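Local coordinates for aminoglycoside N(3)-acetyltransferase (PDB 7LAP), which probably transfers an acetyl group from acetyl-CoA to the 3-amino group of aminoglycoside antibiotics, giving resistance, as a member of the antibiotic N-acetyltransferase family, at residues 232-237 and 282-287. Residues are numbered along the deposited sequence; the frame is centred on the assembly and turned at random.
Sequences FDYSSA and RWIEEH
Phe232, Tyr234 and Ala237 pack on Trp283, Ile284 and His287, joining the loop between strand 216-225 and helix 244-254 to one side of the C-terminal helix 273-289 of this antibiotic N-acetyltransferase fold. From CB, which points toward the loop, Ile284 forks. CG2, anti to the backbone N, lies over a face of the Phe232 ring, 4.0 Å from its centroid in a CH-pi contact; the ring atom nearest CG2 is CE1. CG1 comes to the edge of the Tyr234 ring, and CD1 ends 3.9 Å from Tyr234 OH. A branched aliphatic chain thus serves two aromatic rings at once. Tyrosine suits its place because its ring carbons meet Ile284 and Trp283 while its hydroxyl hydrogen-bonds Glu194 OE2. The indole of Trp283 is broad enough to meet Tyr234 CD1 through CZ3 at 4.0 Å, Ala237, and Val247 and Ile248 of helix 244-254. Ala237, whose CA forms the closest CA pair with that of His287, presents a methyl small enough to sit against both Trp283 CH2 and His287 CD2, each at 3.7 Å. Before it, an Asx turn bends the loop, Ser235 N donating to Asp233 OD1. His287 ND1 donates to Trp283 O at 3.0 Å, across the carbonyl plane from His287 N.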
loop_
_atom_site.group_PDB
_atom_site.type_symbol
_atom_site.label_atom_id
_atom_site.label_comp_id
_atom_site.label_asym_id
_atom_site.label_seq_id
_atom_site.Cartn_x
_atom_site.Cartn_y
_atom_site.Cartn_z
ATOM N N PHE B 232 -11.388 5.654 28.639
ATOM C CA PHE B 232 -12.312 5.581 29.760
ATOM C C PHE B 232 -13.424 4.617 29.401
ATOM O O PHE B 232 -13.526 4.148 28.263
ATOM C CB PHE B 232 -12.903 6.952 30.104
ATOM C CG PHE B 232 -11.872 7.994 30.399
ATOM C CD1 PHE B 232 -11.287 8.715 29.374
ATOM C CD2 PHE B 232 -11.477 8.244 31.700
ATOM C CE1 PHE B 232 -10.317 9.665 29.640
ATOM C CE2 PHE B 232 -10.512 9.196 31.970
ATOM C CZ PHE B 232 -9.933 9.903 30.943
ATOM N N ASP B 233 -14.269 4.317 30.372
ATOM C CA ASP B 233 -15.549 3.717 30.042
ATOM C C ASP B 233 -16.504 4.865 29.760
ATOM O O ASP B 233 -16.868 5.623 30.668
ATOM C CB ASP B 233 -16.081 2.805 31.143
ATOM C CG ASP B 233 -17.319 2.061 30.698
ATOM O OD1 ASP B 233 -17.865 2.408 29.629
ATOM O OD2 ASP B 233 -17.735 1.111 31.388
ATOM N N TYR B 234 -16.887 4.999 28.502
ATOM C CA TYR B 234 -17.857 5.987 28.070
ATOM C C TYR B 234 -19.294 5.476 28.129
ATOM O O TYR B 234 -20.173 6.072 27.499
ATOM C CB TYR B 234 -17.521 6.422 26.656
ATOM C CG TYR B 234 -16.154 7.034 26.488
ATOM C CD1 TYR B 234 -15.923 8.354 26.840
ATOM C CD2 TYR B 234 -15.104 6.305 25.944
ATOM C CE1 TYR B 234 -14.687 8.929 26.661
ATOM C CE2 TYR B 234 -13.871 6.871 25.751
ATOM C CZ TYR B 234 -13.662 8.185 26.114
ATOM O OH TYR B 234 -12.424 8.765 25.931
ATOM N N SER B 235 -19.538 4.385 28.868
ATOM C CA SER B 235 -20.864 3.775 28.979
ATOM C C SER B 235 -21.952 4.767 29.361
ATOM O O SER B 235 -23.063 4.728 28.827
ATOM C CB SER B 235 -20.825 2.665 30.023
ATOM O OG SER B 235 -20.824 3.241 31.324
ATOM N N SER B 236 -21.659 5.642 30.321
ATOM C CA SER B 236 -22.681 6.543 30.834
ATOM C C SER B 236 -22.917 7.726 29.908
ATOM O O SER B 236 -24.027 8.266 29.872
ATOM C CB SER B 236 -22.286 7.043 32.226
ATOM O OG SER B 236 -20.914 7.395 32.261
ATOM N N ALA B 237 -21.907 8.137 29.150
ATOM C CA ALA B 237 -22.019 9.342 28.346
ATOM C C ALA B 237 -22.364 9.072 26.892
ATOM O O ALA B 237 -22.679 10.016 26.164
ATOM C CB ALA B 237 -20.719 10.142 28.417
ATOM N N ARG B 282 -12.608 18.971 27.969
ATOM C CA ARG B 282 -13.708 19.444 28.798
ATOM C C ARG B 282 -14.919 18.526 28.674
ATOM O O ARG B 282 -15.626 18.272 29.656
ATOM C CB ARG B 282 -14.073 20.881 28.427
ATOM C CG ARG B 282 -15.300 21.407 29.168
ATOM C CD ARG B 282 -15.330 22.920 29.148
ATOM N NE ARG B 282 -15.113 23.373 27.780
ATOM C CZ ARG B 282 -16.064 23.431 26.851
ATOM N NH1 ARG B 282 -17.320 23.101 27.155
ATOM N NH2 ARG B 282 -15.763 23.833 25.619
ATOM N N TRP B 283 -15.158 17.994 27.479
ATOM C CA TRP B 283 -16.233 17.022 27.319
ATOM C C TRP B 283 -15.994 15.802 28.202
ATOM O O TRP B 283 -16.887 15.360 28.932
ATOM C CB TRP B 283 -16.348 16.619 25.850
ATOM C CG TRP B 283 -17.578 15.811 25.551
ATOM C CD1 TRP B 283 -18.774 16.272 25.078
ATOM C CD2 TRP B 283 -17.725 14.396 25.714
ATOM N NE1 TRP B 283 -19.659 15.228 24.943
ATOM C CE2 TRP B 283 -19.036 14.066 25.322
ATOM C CE3 TRP B 283 -16.870 13.375 26.149
ATOM C CZ2 TRP B 283 -19.518 12.759 25.358
ATOM C CZ3 TRP B 283 -17.345 12.081 26.181
ATOM C CH2 TRP B 283 -18.658 11.782 25.785
ATOM N N ILE B 284 -14.778 15.258 28.161
ATOM C CA ILE B 284 -14.489 14.036 28.900
ATOM C C ILE B 284 -14.550 14.285 30.396
ATOM O O ILE B 284 -15.078 13.466 31.157
ATOM C CB ILE B 284 -13.119 13.477 28.478
ATOM C CG1 ILE B 284 -13.168 13.021 27.019
ATOM C CG2 ILE B 284 -12.700 12.356 29.417
ATOM C CD1 ILE B 284 -11.812 12.614 26.475
ATOM N N GLU B 285 -14.015 15.419 30.845
ATOM C CA GLU B 285 -13.979 15.682 32.275
ATOM C C GLU B 285 -15.363 15.997 32.820
ATOM O O GLU B 285 -15.684 15.626 33.959
ATOM C CB GLU B 285 -13.000 16.813 32.557
ATOM C CG GLU B 285 -11.565 16.364 32.302
ATOM C CD GLU B 285 -10.548 17.451 32.547
ATOM O OE1 GLU B 285 -10.954 18.633 32.585
ATOM O OE2 GLU B 285 -9.343 17.123 32.703
ATOM N N GLU B 286 -16.206 16.655 32.026
ATOM C CA GLU B 286 -17.535 16.965 32.536
ATOM C C GLU B 286 -18.435 15.740 32.524
ATOM O O GLU B 286 -19.151 15.491 33.495
ATOM C CB GLU B 286 -18.151 18.120 31.748
ATOM C CG GLU B 286 -17.427 19.427 32.024
ATOM C CD GLU B 286 -17.947 20.600 31.211
ATOM O OE1 GLU B 286 -18.627 20.377 30.182
ATOM O OE2 GLU B 286 -17.657 21.752 31.604
ATOM N N HIS B 287 -18.385 14.935 31.464
ATOM C CA HIS B 287 -19.237 13.752 31.443
ATOM C C HIS B 287 -18.760 12.677 32.419
ATOM O O HIS B 287 -19.584 11.935 32.966
ATOM C CB HIS B 287 -19.327 13.198 30.023
ATOM C CG HIS B 287 -20.240 13.986 29.134
ATOM N ND1 HIS B 287 -19.911 15.234 28.645
ATOM C CD2 HIS B 287 -21.483 13.716 28.666
ATOM C CE1 HIS B 287 -20.908 15.693 27.906
ATOM N NE2 HIS B 287 -21.871 14.790 27.900
#